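Local coordinates for protein D-glycerate 3-kinase (PDB 6CKG) that probably phosphorylates D-glycerate at its 3-hydroxyl with ATP, as a kinase built on the P-loop fold, at residues P47-V52 against Q123-L128; V177-W182 against E239-Q244; F27-L32 against Y75-A80; G181-F186 against Q233-Y238. All blocks are in the same frame, centred on the assembly; numbering follows the deposited sequence.

Interaction 1. Residues P47-V52 against Q123-L128; sequences PLVVGV and QCLAKL
The backbone O of L128 faces the ring of P47, with CG at 3.2 Å and CD at 3.5 Å, so a helix carbonyl rests against two ring carbons of the proline. P47 stands just before strand 48-53, whose C-terminal end runs into the glycine-rich P-loop; L128 is near the end of helix 118-129, which lies over one face of the central, mainly parallel sheet. Two residues along the strand, V49 aims its branched side chain at the same helix. Its CG2 comes within 4.3 Å of L125 CD1, a loose apolar touch. L125 does not start toward the strand; its terminal methyl CD1 makes the approach, with chi2 at 34°, away from a staggered value. L48, between P47 and V49, turns to the other face, onto helix 19-38, while V49 N is hydrogen-bonded to D246 OD2. Apart from the one carbonyl, the groups that meet are buried hydrocarbon, consistent with a contact that rests on burial, with no directional bond between the two segments.

Interaction 2. Residues V177-W182 against E239-Q244; sequences VIFEGW and EVLWDQ. With EDO (1,2-ethanediol), chain D.
F179, on a parallel strand (176-180) of the P-loop kinase sheet, brings the outer edge of its ring, CE2 and CZ, up to both L241 and W242 of the short helix 239-242. With CG anti to the backbone N (chi1 175°), F179 extends toward the helix. Along that helix, the carbonyl of E239 first takes the N-H of D243, a helical backbone bond. L241 comes next: its CD1 lies near the plane of the F179 ring at the ring's edge, 3.6 Å from F179 CZ, and the two side chains cross at about a right angle. Its torsions, chi1 -133° and chi2 -143°, are both far from staggered. W242 starts off pointing its CB away from the strand, yet the indole folds back and puts CZ3 4.0 Å from F179 CE2. That F179 atom sits at the indole's edge, near its plane, while the pyrrole N-H of W242 is bound to the O of F186. Further on, the backbone O of Q244 is hydrogen-bonded to K129 NZ, and its side chain touches L125. Beside F179 on the strand, E180 OE1 accepts a hydrogen bond from O2 of a 1,2-ethanediol, probably a crystallisation additive, at 3.3 Å.

Interaction 3. Residues F27-L32 against Y75-A80; sequences FVLSQL and YGLRLA
L29 and Y75 mark the closest approach of the two backbones, 8.5 Å between CA atoms. Residues 27-32 are a regular stretch of helix 19-38, whereas 75-80 leave the end of helix 63-75: G76 breaks the helix with a positive phi of 61°, and the chain then extends through L77 into edge strand 79-83. The segment thus belongs to the return half of a beta-alpha-beta crossover that starts at strand 48-53. L29 places CD1 over the centre of the Y75 ring, 3.7 Å from its centroid and 12° off the normal, a CH-pi contact in which the two side chains meet at about a right angle. Its other branch, CD2, sits between Y75 CB and L77 CD1, 4.0 and 4.1 Å away. With CG beside the backbone N (chi1 -58°), L77 sends its second methyl, CD2, tip to tip against L32 CD2 at 3.9 Å. V28 lies beside them, also touching L71 and V176. L32 is buried, and Y75 is at the surface. Since every group here is hydrocarbon or ring face, cohesion comes from dispersion and exclusion of water, with the methyl-on-ring contact the one with a defined direction of approach.

Interaction 4. Residues G181-F186 against Q233-Y238; sequences GWMNGF and QNLRQY
M183 crosses Y238 at about a right angle and lays its terminal methyl over one face of the ring. M183 CE is 4.0 Å from the centroid of Y238, 22° off the normal and shifted toward the rim, so it is closest to CE2 at 3.7 Å. The sulfur follows obliquely, M183 SD lying 5.4 Å from the same centroid, which makes this a Met-aromatic contact. The side chain reaches there from a crowded first torsion, CG between the backbone N and the carbonyl carbon (chi1 54°), and then bends at chi3. L235 slides past M183 in the opposite direction, CD1 touching M183 CE at 3.7 Å. Both leucine methyls also approach the carbonyl of F186, L235 CD1 and CD2 each standing 3.6 Å from its O, while F186 CB packs on CD2. Two overlapping turns, type I from G181 to N184 and type II from M183 to F186, shape the loop, with G185 at a positive phi of 82°. Y238 OH is held by H116 ND1 and G114 N. The loop follows strand 176-180 and wedges against the end of helix 225-236; F298 of helix 281-298 touches both F186 and L235, and L118 of helix 118-129 meets Y238.

How the interactions relate
Interactions 1 and 2 lie on neighbouring strands of one sheet, their centres 7 Å apart; V50 N bonds V177 O at 2.7 Å, and L125 CD2 meets L241 CD2 at 3.6 Å, so the two helices they use also touch. Interaction 3 joins the same sheet at its edge, I178 N to A80 O at 2.9 Å, and L48 CD2 packs 3.6 Å from L32 N. Interaction 4 continues interaction 2, sharing G181 and W182, and W242 NE1 reaches F186 O at 2.8 Å. It is about 25 Å, centre to centre, from interaction 3. P-loop kinases usually bind nucleotide at the C-terminal ends of the parallel strands, where the P-loop follows strand 48-53; the diol at E180 lies at that end.

Interaction 1. Residues P47-V52 against Q123-L128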
loop_
_atom_site.group_PDB
_atom_site.type_symbol
_atom_site.label_atom_id
_atom_site.label_comp_id
_atom_site.label_asym_id
_atom_site.label_seq_id
_atom_site.Cartn_x
_atom_site.Cartn_y
_atom_site.Cartn_z
ATOM N N PRO A 47 -17.552 -9.019 0.931
ATOM C CA PRO A 47 -17.191 -7.596 1.037
ATOM C C PRO A 47 -16.597 -7.096 -0.272
ATOM O O PRO A 47 -15.897 -7.829 -0.976
ATOM C CB PRO A 47 -16.136 -7.566 2.152
ATOM C CG PRO A 47 -16.183 -8.901 2.806
ATOM C CD PRO A 47 -16.764 -9.869 1.846
ATOM N N LEU A 48 -16.879 -5.833 -0.586
ATOM C CA LEU A 48 -16.162 -5.126 -1.637
ATOM C C LEU A 48 -14.748 -4.852 -1.156
ATOM O O LEU A 48 -14.568 -4.260 -0.091
ATOM C CB LEU A 48 -16.871 -3.812 -1.963
ATOM C CG LEU A 48 -16.184 -2.882 -2.968
ATOM C CD1 LEU A 48 -16.343 -3.443 -4.393
ATOM C CD2 LEU A 48 -16.774 -1.458 -2.869
ATOM N N VAL A 49 -13.742 -5.276 -1.919
ATOM C CA VAL A 49 -12.347 -5.005 -1.568
ATOM C C VAL A 49 -11.907 -3.744 -2.307
ATOM O O VAL A 49 -11.805 -3.733 -3.539
ATOM C CB VAL A 49 -11.415 -6.176 -1.909
ATOM C CG1 VAL A 49 -9.989 -5.833 -1.473
ATOM C CG2 VAL A 49 -11.879 -7.465 -1.242
ATOM N N VAL A 50 -11.612 -2.696 -1.550
ATOM C CA VAL A 50 -11.124 -1.435 -2.089
ATOM C C VAL A 50 -9.621 -1.378 -1.841
ATOM O O VAL A 50 -9.186 -1.239 -0.695
ATOM C CB VAL A 50 -11.829 -0.239 -1.429
ATOM C CG1 VAL A 50 -11.380 1.063 -2.059
ATOM C CG2 VAL A 50 -13.361 -0.389 -1.494
ATOM N N GLY A 51 -8.817 -1.472 -2.904
ATOM C CA GLY A 51 -7.391 -1.183 -2.781
ATOM C C GLY A 51 -7.142 0.319 -2.696
ATOM O O GLY A 51 -7.820 1.121 -3.331
ATOM N N VAL A 52 -6.147 0.698 -1.901
ATOM C CA VAL A 52 -5.793 2.106 -1.724
ATOM C C VAL A 52 -4.279 2.230 -1.792
ATOM O O VAL A 52 -3.561 1.493 -1.106
ATOM C CB VAL A 52 -6.315 2.677 -0.388
ATOM C CG1 VAL A 52 -5.842 4.127 -0.209
ATOM C CG2 VAL A 52 -7.841 2.589 -0.318
ATOM N N GLN A 123 -3.926 -15.341 3.289
ATOM C CA GLN A 123 -4.840 -15.967 4.241
ATOM C C GLN A 123 -5.838 -14.951 4.793
ATOM O O GLN A 123 -7.038 -15.231 4.883
ATOM C CB GLN A 123 -4.056 -16.643 5.385
ATOM C CG GLN A 123 -4.947 -17.312 6.444
ATOM C CD GLN A 123 -4.169 -17.895 7.639
ATOM O OE1 GLN A 123 -3.183 -17.320 8.104
ATOM N NE2 GLN A 123 -4.623 -19.043 8.134
ATOM N N CYS A 124 -5.362 -13.763 5.173
ATOM C CA CYS A 124 -6.263 -12.796 5.796
ATOM C C CYS A 124 -7.256 -12.234 4.792
ATOM O O CYS A 124 -8.440 -12.076 5.103
ATOM C CB CYS A 124 -5.463 -11.671 6.447
ATOM S SG CYS A 124 -4.678 -12.260 8.003
ATOM N N LEU A 125 -6.806 -11.946 3.572
ATOM C CA LEU A 125 -7.732 -11.404 2.587
ATOM C C LEU A 125 -8.771 -12.444 2.188
ATOM O O LEU A 125 -9.950 -12.118 2.034
ATOM C CB LEU A 125 -6.961 -10.883 1.373
ATOM C CG LEU A 125 -7.737 -9.946 0.435
ATOM C CD1 LEU A 125 -8.735 -9.065 1.200
ATOM C CD2 LEU A 125 -6.747 -9.076 -0.313
ATOM N N ALA A 126 -8.365 -13.707 2.043
ATOM C CA ALA A 126 -9.352 -14.743 1.748
ATOM C C ALA A 126 -10.330 -14.918 2.906
ATOM O O ALA A 126 -11.535 -15.117 2.689
ATOM C CB ALA A 126 -8.657 -16.063 1.421
ATOM N N LYS A 127 -9.837 -14.823 4.140
ATOM C CA LYS A 127 -10.721 -14.911 5.299
ATOM C C LYS A 127 -11.745 -13.782 5.290
ATOM O O LYS A 127 -12.940 -14.013 5.505
ATOM C CB LYS A 127 -9.897 -14.887 6.589
ATOM C CG LYS A 127 -10.672 -15.306 7.849
ATOM C CD LYS A 127 -11.042 -16.780 7.816
ATOM C CE LYS A 127 -11.641 -17.253 9.138
ATOM N NZ LYS A 127 -10.611 -17.345 10.210
ATOM N N LEU A 128 -11.292 -12.543 5.071
ATOM C CA LEU A 128 -12.238 -11.430 5.024
ATOM C C LEU A 128 -13.240 -11.608 3.892
ATOM O O LEU A 128 -14.429 -11.303 4.053
ATOM C CB LEU A 128 -11.499 -10.100 4.881
ATOM C CG LEU A 128 -10.683 -9.663 6.101
ATOM C CD1 LEU A 128 -9.735 -8.490 5.777
ATOM C CD2 LEU A 128 -11.586 -9.318 7.274
#

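Interaction 2. Residues V177-W182 against E239-Q244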
loop_
_atom_site.group_PDB
_atom_site.type_symbol
_atom_site.label_atom_id
_atom_site.label_comp_id
_atom_site.label_asym_id
_atom_site.label_seq_id
_atom_site.Cartn_x
_atom_site.Cartn_y
_atom_site.Cartn_z
ATOM N N VAL A 177 -13.915 -3.970 2.577
ATOM C CA VAL A 177 -12.553 -4.121 3.075
ATOM C C VAL A 177 -11.701 -3.048 2.415
ATOM O O VAL A 177 -11.660 -2.951 1.182
ATOM C CB VAL A 177 -11.995 -5.526 2.795
ATOM C CG1 VAL A 177 -10.475 -5.599 3.106
ATOM C CG2 VAL A 177 -12.755 -6.567 3.630
ATOM N N ILE A 178 -11.065 -2.213 3.232
ATOM C CA ILE A 178 -10.052 -1.281 2.755
ATOM C C ILE A 178 -8.697 -1.973 2.894
ATOM O O ILE A 178 -8.300 -2.364 4.001
ATOM C CB ILE A 178 -10.087 0.037 3.545
ATOM C CG1 ILE A 178 -11.486 0.657 3.529
ATOM C CG2 ILE A 178 -9.049 1.030 2.994
ATOM C CD1 ILE A 178 -11.953 1.060 2.170
ATOM N N PHE A 179 -7.993 -2.147 1.777
ATOM C CA PHE A 179 -6.666 -2.781 1.769
ATOM C C PHE A 179 -5.673 -1.769 1.205
ATOM O O PHE A 179 -5.618 -1.554 -0.011
ATOM C CB PHE A 179 -6.683 -4.077 0.959
ATOM C CG PHE A 179 -5.303 -4.743 0.807
ATOM C CD1 PHE A 179 -4.313 -4.572 1.765
ATOM C CD2 PHE A 179 -5.020 -5.524 -0.309
ATOM C CE1 PHE A 179 -3.045 -5.176 1.614
ATOM C CE2 PHE A 179 -3.771 -6.135 -0.464
ATOM C CZ PHE A 179 -2.787 -5.962 0.515
ATOM N N GLU A 180 -4.907 -1.126 2.083
ATOM C CA GLU A 180 -4.104 0.029 1.717
ATOM C C GLU A 180 -2.616 -0.250 1.887
ATOM O O GLU A 180 -2.203 -1.119 2.661
ATOM C CB GLU A 180 -4.480 1.244 2.557
ATOM C CG GLU A 180 -4.376 1.003 4.034
ATOM C CD GLU A 180 -3.468 1.999 4.705
ATOM O OE1 GLU A 180 -2.589 2.557 4.009
ATOM O OE2 GLU A 180 -3.633 2.219 5.923
ATOM N N GLY A 181 -1.806 0.518 1.167
ATOM C CA GLY A 181 -0.371 0.320 1.233
ATOM C C GLY A 181 0.393 1.217 0.291
ATOM O O GLY A 181 -0.110 1.560 -0.779
ATOM N N TRP A 182 1.620 1.594 0.677
ATOM C CA TRP A 182 2.403 2.520 -0.138
ATOM C C TRP A 182 2.689 1.952 -1.528
ATOM O O TRP A 182 2.886 2.709 -2.477
ATOM C CB TRP A 182 3.708 2.868 0.586
ATOM C CG TRP A 182 4.720 1.750 0.569
ATOM C CD1 TRP A 182 4.819 0.724 1.463
ATOM C CD2 TRP A 182 5.768 1.546 -0.397
ATOM N NE1 TRP A 182 5.869 -0.105 1.124
ATOM C CE2 TRP A 182 6.461 0.376 -0.018
ATOM C CE3 TRP A 182 6.185 2.243 -1.538
ATOM C CZ2 TRP A 182 7.556 -0.115 -0.735
ATOM C CZ3 TRP A 182 7.272 1.758 -2.258
ATOM C CH2 TRP A 182 7.944 0.584 -1.856
ATOM N N GLU A 239 1.016 -10.693 -7.272
ATOM C CA GLU A 239 -0.062 -10.559 -8.245
ATOM C C GLU A 239 -1.311 -11.340 -7.833
ATOM O O GLU A 239 -2.431 -10.890 -8.101
ATOM C CB GLU A 239 0.445 -10.965 -9.635
ATOM C CG GLU A 239 1.235 -9.813 -10.296
ATOM C CD GLU A 239 1.928 -10.190 -11.604
ATOM O OE1 GLU A 239 2.723 -11.158 -11.617
ATOM O OE2 GLU A 239 1.686 -9.498 -12.618
ATOM N N VAL A 240 -1.155 -12.488 -7.171
ATOM C CA VAL A 240 -2.324 -13.205 -6.649
ATOM C C VAL A 240 -3.079 -12.341 -5.641
ATOM O O VAL A 240 -4.320 -12.315 -5.614
ATOM C CB VAL A 240 -1.881 -14.546 -6.028
ATOM C CG1 VAL A 240 -3.001 -15.162 -5.203
ATOM C CG2 VAL A 240 -1.433 -15.507 -7.121
ATOM N N LEU A 241 -2.338 -11.607 -4.809
ATOM C CA LEU A 241 -2.929 -10.701 -3.829
ATOM C C LEU A 241 -3.632 -9.533 -4.509
ATOM O O LEU A 241 -4.763 -9.173 -4.146
ATOM C CB LEU A 241 -1.831 -10.180 -2.904
ATOM C CG LEU A 241 -1.910 -10.128 -1.390
ATOM C CD1 LEU A 241 -1.204 -8.856 -0.902
ATOM C CD2 LEU A 241 -3.343 -10.227 -0.859
ATOM N N TRP A 242 -2.961 -8.900 -5.474
ATOM C CA TRP A 242 -3.580 -7.781 -6.189
ATOM C C TRP A 242 -4.886 -8.195 -6.847
ATOM O O TRP A 242 -5.847 -7.406 -6.906
ATOM C CB TRP A 242 -2.638 -7.227 -7.253
ATOM C CG TRP A 242 -1.320 -6.632 -6.803
ATOM C CD1 TRP A 242 -0.236 -6.382 -7.624
ATOM C CD2 TRP A 242 -0.929 -6.178 -5.487
ATOM N NE1 TRP A 242 0.790 -5.818 -6.904
ATOM C CE2 TRP A 242 0.408 -5.695 -5.595
ATOM C CE3 TRP A 242 -1.558 -6.141 -4.234
ATOM C CZ2 TRP A 242 1.101 -5.166 -4.515
ATOM C CZ3 TRP A 242 -0.852 -5.630 -3.152
ATOM C CH2 TRP A 242 0.469 -5.158 -3.299
ATOM N N ASP A 243 -4.939 -9.424 -7.362
ATOM C CA ASP A 243 -6.118 -9.879 -8.094
ATOM C C ASP A 243 -7.347 -10.054 -7.208
ATOM O O ASP A 243 -8.436 -10.282 -7.738
ATOM C CB ASP A 243 -5.818 -11.199 -8.818
ATOM C CG ASP A 243 -4.950 -11.006 -10.070
ATOM O OD1 ASP A 243 -4.798 -9.855 -10.550
ATOM O OD2 ASP A 243 -4.410 -12.011 -10.576
ATOM N N GLN A 244 -7.194 -9.999 -5.886
ATOM C CA GLN A 244 -8.313 -10.053 -4.957
ATOM C C GLN A 244 -8.991 -8.702 -4.779
ATOM O O GLN A 244 -10.066 -8.638 -4.175
ATOM C CB GLN A 244 -7.816 -10.581 -3.613
ATOM C CG GLN A 244 -7.339 -12.031 -3.667
ATOM C CD GLN A 244 -8.484 -12.996 -3.432
ATOM O OE1 GLN A 244 -9.400 -13.097 -4.246
ATOM N NE2 GLN A 244 -8.461 -13.682 -2.285
HETATM C C1 EDO D . -2.567 7.147 1.603
HETATM O O1 EDO D . -1.314 7.801 1.375
HETATM C C2 EDO D . -2.372 5.901 2.462
HETATM O O2 EDO D . -2.201 4.744 1.632
#

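Interaction 3. Residues F27-L32 against Y75-A80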
loop_
_atom_site.group_PDB
_atom_site.type_symbol
_atom_site.label_atom_id
_atom_site.label_comp_id
_atom_site.label_asym_id
_atom_site.label_seq_id
_atom_site.Cartn_x
_atom_site.Cartn_y
_atom_site.Cartn_z
ATOM N N PHE A 27 -17.621 7.192 -4.107
ATOM C CA PHE A 27 -17.070 6.143 -4.974
ATOM C C PHE A 27 -17.217 4.752 -4.349
ATOM O O PHE A 27 -17.614 3.794 -5.026
ATOM C CB PHE A 27 -15.603 6.463 -5.250
ATOM C CG PHE A 27 -14.853 5.390 -6.022
ATOM C CD1 PHE A 27 -14.984 5.295 -7.403
ATOM C CD2 PHE A 27 -14.001 4.510 -5.373
ATOM C CE1 PHE A 27 -14.286 4.327 -8.123
ATOM C CE2 PHE A 27 -13.291 3.534 -6.095
ATOM C CZ PHE A 27 -13.443 3.448 -7.465
ATOM N N VAL A 28 -16.884 4.611 -3.061
ATOM C CA VAL A 28 -17.085 3.327 -2.383
ATOM C C VAL A 28 -18.556 2.916 -2.415
ATOM O O VAL A 28 -18.888 1.755 -2.684
ATOM C CB VAL A 28 -16.537 3.381 -0.946
ATOM C CG1 VAL A 28 -16.987 2.177 -0.171
ATOM C CG2 VAL A 28 -14.986 3.442 -0.983
ATOM N N LEU A 29 -19.464 3.853 -2.129
ATOM C CA LEU A 29 -20.886 3.513 -2.109
ATOM C C LEU A 29 -21.379 3.082 -3.488
ATOM O O LEU A 29 -22.170 2.136 -3.609
ATOM C CB LEU A 29 -21.710 4.701 -1.601
ATOM C CG LEU A 29 -21.563 5.017 -0.116
ATOM C CD1 LEU A 29 -22.023 6.436 0.181
ATOM C CD2 LEU A 29 -22.365 4.015 0.679
ATOM N N SER A 30 -20.933 3.774 -4.544
ATOM C CA SER A 30 -21.341 3.407 -5.896
ATOM C C SER A 30 -20.739 2.068 -6.309
ATOM O O SER A 30 -21.417 1.231 -6.919
ATOM C CB SER A 30 -20.940 4.524 -6.871
ATOM O OG SER A 30 -20.639 4.020 -8.156
ATOM N N GLN A 31 -19.467 1.843 -5.969
ATOM C CA GLN A 31 -18.827 0.564 -6.277
ATOM C C GLN A 31 -19.475 -0.577 -5.496
ATOM O O GLN A 31 -19.620 -1.692 -6.014
ATOM C CB GLN A 31 -17.335 0.642 -5.962
ATOM C CG GLN A 31 -16.522 1.505 -6.948
ATOM C CD GLN A 31 -16.489 0.917 -8.334
ATOM O OE1 GLN A 31 -16.452 -0.304 -8.495
ATOM N NE2 GLN A 31 -16.516 1.785 -9.358
ATOM N N LEU A 32 -19.859 -0.322 -4.243
ATOM C CA LEU A 32 -20.560 -1.344 -3.467
ATOM C C LEU A 32 -21.891 -1.713 -4.118
ATOM O O LEU A 32 -22.248 -2.897 -4.190
ATOM C CB LEU A 32 -20.784 -0.864 -2.031
ATOM C CG LEU A 32 -21.551 -1.820 -1.081
ATOM C CD1 LEU A 32 -20.836 -3.170 -0.952
ATOM C CD2 LEU A 32 -21.731 -1.209 0.302
ATOM N N TYR A 75 -23.115 6.127 6.758
ATOM C CA TYR A 75 -23.707 5.260 5.747
ATOM C C TYR A 75 -23.968 3.849 6.257
ATOM O O TYR A 75 -24.249 2.957 5.449
ATOM C CB TYR A 75 -22.822 5.247 4.491
ATOM C CG TYR A 75 -22.818 6.630 3.911
ATOM C CD1 TYR A 75 -23.936 7.120 3.235
ATOM C CD2 TYR A 75 -21.749 7.491 4.132
ATOM C CE1 TYR A 75 -23.959 8.404 2.754
ATOM C CE2 TYR A 75 -21.763 8.779 3.648
ATOM C CZ TYR A 75 -22.870 9.228 2.959
ATOM O OH TYR A 75 -22.893 10.511 2.492
ATOM N N GLY A 76 -23.890 3.632 7.573
ATOM C CA GLY A 76 -24.274 2.372 8.183
ATOM C C GLY A 76 -23.488 1.164 7.718
ATOM O O GLY A 76 -23.950 0.034 7.882
ATOM N N LEU A 77 -22.311 1.361 7.151
ATOM C CA LEU A 77 -21.522 0.235 6.668
ATOM C C LEU A 77 -20.682 -0.378 7.786
ATOM O O LEU A 77 -20.351 0.267 8.784
ATOM C CB LEU A 77 -20.604 0.664 5.524
ATOM C CG LEU A 77 -21.317 1.265 4.306
ATOM C CD1 LEU A 77 -20.303 1.519 3.226
ATOM C CD2 LEU A 77 -22.468 0.362 3.822
ATOM N N ARG A 78 -20.325 -1.646 7.595
ATOM C CA ARG A 78 -19.376 -2.331 8.461
ATOM C C ARG A 78 -18.088 -2.521 7.664
ATOM O O ARG A 78 -18.112 -3.072 6.556
ATOM C CB ARG A 78 -19.928 -3.665 8.956
ATOM C CG ARG A 78 -21.188 -3.535 9.805
ATOM C CD ARG A 78 -21.791 -4.895 10.139
ATOM N NE ARG A 78 -20.912 -5.712 10.976
ATOM C CZ ARG A 78 -20.785 -5.569 12.294
ATOM N NH1 ARG A 78 -21.477 -4.632 12.932
ATOM N NH2 ARG A 78 -19.962 -6.354 12.981
ATOM N N LEU A 79 -16.983 -2.038 8.215
ATOM C CA LEU A 79 -15.704 -1.999 7.527
ATOM C C LEU A 79 -14.664 -2.830 8.262
ATOM O O LEU A 79 -14.719 -2.999 9.488
ATOM C CB LEU A 79 -15.188 -0.562 7.382
ATOM C CG LEU A 79 -15.655 0.101 6.085
ATOM C CD1 LEU A 79 -17.015 0.700 6.325
ATOM C CD2 LEU A 79 -14.694 1.144 5.532
ATOM N N ALA A 80 -13.724 -3.351 7.492
ATOM C CA ALA A 80 -12.497 -3.931 8.020
ATOM C C ALA A 80 -11.367 -3.329 7.210
ATOM O O ALA A 80 -11.543 -3.062 6.017
ATOM C CB ALA A 80 -12.472 -5.463 7.911
#

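Interaction 4. Residues G181-F186 against Q233-Y238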
loop_
_atom_site.group_PDB
_atom_site.type_symbol
_atom_site.label_atom_id
_atom_site.label_comp_id
_atom_site.label_asym_id
_atom_site.label_seq_id
_atom_site.Cartn_x
_atom_site.Cartn_y
_atom_site.Cartn_z
ATOM N N GLY A 181 -1.806 0.518 1.167
ATOM C CA GLY A 181 -0.371 0.320 1.233
ATOM C C GLY A 181 0.393 1.217 0.291
ATOM O O GLY A 181 -0.110 1.560 -0.779
ATOM N N TRP A 182 1.620 1.594 0.677
ATOM C CA TRP A 182 2.403 2.520 -0.138
ATOM C C TRP A 182 2.689 1.952 -1.528
ATOM O O TRP A 182 2.886 2.709 -2.477
ATOM C CB TRP A 182 3.708 2.868 0.586
ATOM C CG TRP A 182 4.720 1.750 0.569
ATOM C CD1 TRP A 182 4.819 0.724 1.463
ATOM C CD2 TRP A 182 5.768 1.546 -0.397
ATOM N NE1 TRP A 182 5.869 -0.105 1.124
ATOM C CE2 TRP A 182 6.461 0.376 -0.018
ATOM C CE3 TRP A 182 6.185 2.243 -1.538
ATOM C CZ2 TRP A 182 7.556 -0.115 -0.735
ATOM C CZ3 TRP A 182 7.272 1.758 -2.258
ATOM C CH2 TRP A 182 7.944 0.584 -1.856
ATOM N N MET A 183 2.719 0.630 -1.668
ATOM C CA MET A 183 2.992 -0.009 -2.945
ATOM C C MET A 183 1.846 -0.903 -3.401
ATOM O O MET A 183 2.054 -1.772 -4.254
ATOM C CB MET A 183 4.302 -0.818 -2.876
ATOM C CG MET A 183 4.354 -1.839 -1.722
ATOM S SD MET A 183 5.689 -3.091 -1.789
ATOM C CE MET A 183 4.934 -4.308 -2.868
ATOM N N ASN A 184 0.645 -0.739 -2.841
ATOM C CA ASN A 184 -0.444 -1.621 -3.231
ATOM C C ASN A 184 -0.735 -1.451 -4.718
ATOM O O ASN A 184 -0.811 -0.330 -5.228
ATOM C CB ASN A 184 -1.701 -1.348 -2.380
ATOM C CG ASN A 184 -1.708 -2.155 -1.096
ATOM O OD1 ASN A 184 -0.649 -2.565 -0.609
ATOM N ND2 ASN A 184 -2.898 -2.397 -0.538
ATOM N N GLY A 185 -0.865 -2.565 -5.426
ATOM C CA GLY A 185 -1.128 -2.504 -6.849
ATOM C C GLY A 185 0.101 -2.287 -7.730
ATOM O O GLY A 185 -0.007 -2.418 -8.956
ATOM N N PHE A 186 1.266 -1.996 -7.157
ATOM C CA PHE A 186 2.472 -1.840 -7.976
ATOM C C PHE A 186 2.692 -3.087 -8.824
ATOM O O PHE A 186 2.542 -4.214 -8.341
ATOM C CB PHE A 186 3.699 -1.588 -7.100
ATOM C CG PHE A 186 3.819 -0.172 -6.620
ATOM C CD1 PHE A 186 2.746 0.694 -6.706
ATOM C CD2 PHE A 186 5.012 0.295 -6.095
ATOM C CE1 PHE A 186 2.849 2.011 -6.259
ATOM C CE2 PHE A 186 5.135 1.604 -5.647
ATOM C CZ PHE A 186 4.055 2.468 -5.741
ATOM N N GLN A 233 11.425 -9.190 -9.186
ATOM C CA GLN A 233 11.037 -10.591 -9.085
ATOM C C GLN A 233 10.205 -10.847 -7.835
ATOM O O GLN A 233 9.259 -11.646 -7.858
ATOM C CB GLN A 233 12.285 -11.470 -9.067
ATOM C CG GLN A 233 12.014 -12.911 -9.434
ATOM C CD GLN A 233 11.681 -13.059 -10.902
ATOM O OE1 GLN A 233 12.189 -12.306 -11.733
ATOM N NE2 GLN A 233 10.815 -14.012 -11.230
ATOM N N ASN A 234 10.572 -10.203 -6.724
ATOM C CA ASN A 234 9.758 -10.272 -5.517
ATOM C C ASN A 234 8.345 -9.765 -5.778
ATOM O O ASN A 234 7.373 -10.360 -5.309
ATOM C CB ASN A 234 10.409 -9.460 -4.399
ATOM C CG ASN A 234 11.680 -10.099 -3.877
ATOM O OD1 ASN A 234 12.066 -11.183 -4.304
ATOM N ND2 ASN A 234 12.351 -9.412 -2.971
ATOM N N LEU A 235 8.217 -8.682 -6.551
ATOM C CA LEU A 235 6.904 -8.071 -6.774
ATOM C C LEU A 235 5.980 -8.969 -7.589
ATOM O O LEU A 235 4.756 -8.903 -7.428
ATOM C CB LEU A 235 7.071 -6.718 -7.461
ATOM C CG LEU A 235 5.810 -5.884 -7.653
ATOM C CD1 LEU A 235 5.129 -5.572 -6.292
ATOM C CD2 LEU A 235 6.163 -4.606 -8.392
ATOM N N ARG A 236 6.540 -9.808 -8.464
ATOM C CA ARG A 236 5.721 -10.762 -9.202
ATOM C C ARG A 236 4.926 -11.677 -8.272
ATOM O O ARG A 236 3.838 -12.135 -8.646
ATOM C CB ARG A 236 6.610 -11.583 -10.155
ATOM C CG ARG A 236 7.196 -10.734 -11.286
ATOM C CD ARG A 236 8.323 -11.419 -12.071
ATOM N NE ARG A 236 8.780 -10.609 -13.211
ATOM C CZ ARG A 236 9.958 -10.768 -13.826
ATOM N NH1 ARG A 236 10.816 -11.682 -13.399
ATOM N NH2 ARG A 236 10.293 -10.005 -14.866
ATOM N N GLN A 237 5.429 -11.939 -7.055
ATOM C CA GLN A 237 4.711 -12.782 -6.098
ATOM C C GLN A 237 3.475 -12.111 -5.501
ATOM O O GLN A 237 2.693 -12.799 -4.831
ATOM C CB GLN A 237 5.633 -13.223 -4.944
ATOM C CG GLN A 237 6.909 -13.935 -5.401
ATOM C CD GLN A 237 6.639 -14.928 -6.515
ATOM O OE1 GLN A 237 7.048 -14.723 -7.660
ATOM N NE2 GLN A 237 5.936 -16.009 -6.189
ATOM N N TYR A 238 3.275 -10.809 -5.711
ATOM C CA TYR A 238 2.106 -10.127 -5.146
ATOM C C TYR A 238 0.887 -10.161 -6.060
ATOM O O TYR A 238 -0.185 -9.702 -5.651
ATOM C CB TYR A 238 2.424 -8.656 -4.828
ATOM C CG TYR A 238 3.395 -8.448 -3.683
ATOM C CD1 TYR A 238 4.711 -8.900 -3.774
ATOM C CD2 TYR A 238 3.007 -7.774 -2.530
ATOM C CE1 TYR A 238 5.609 -8.717 -2.730
ATOM C CE2 TYR A 238 3.897 -7.575 -1.477
ATOM C CZ TYR A 238 5.202 -8.053 -1.587
ATOM O OH TYR A 238 6.109 -7.860 -0.569
#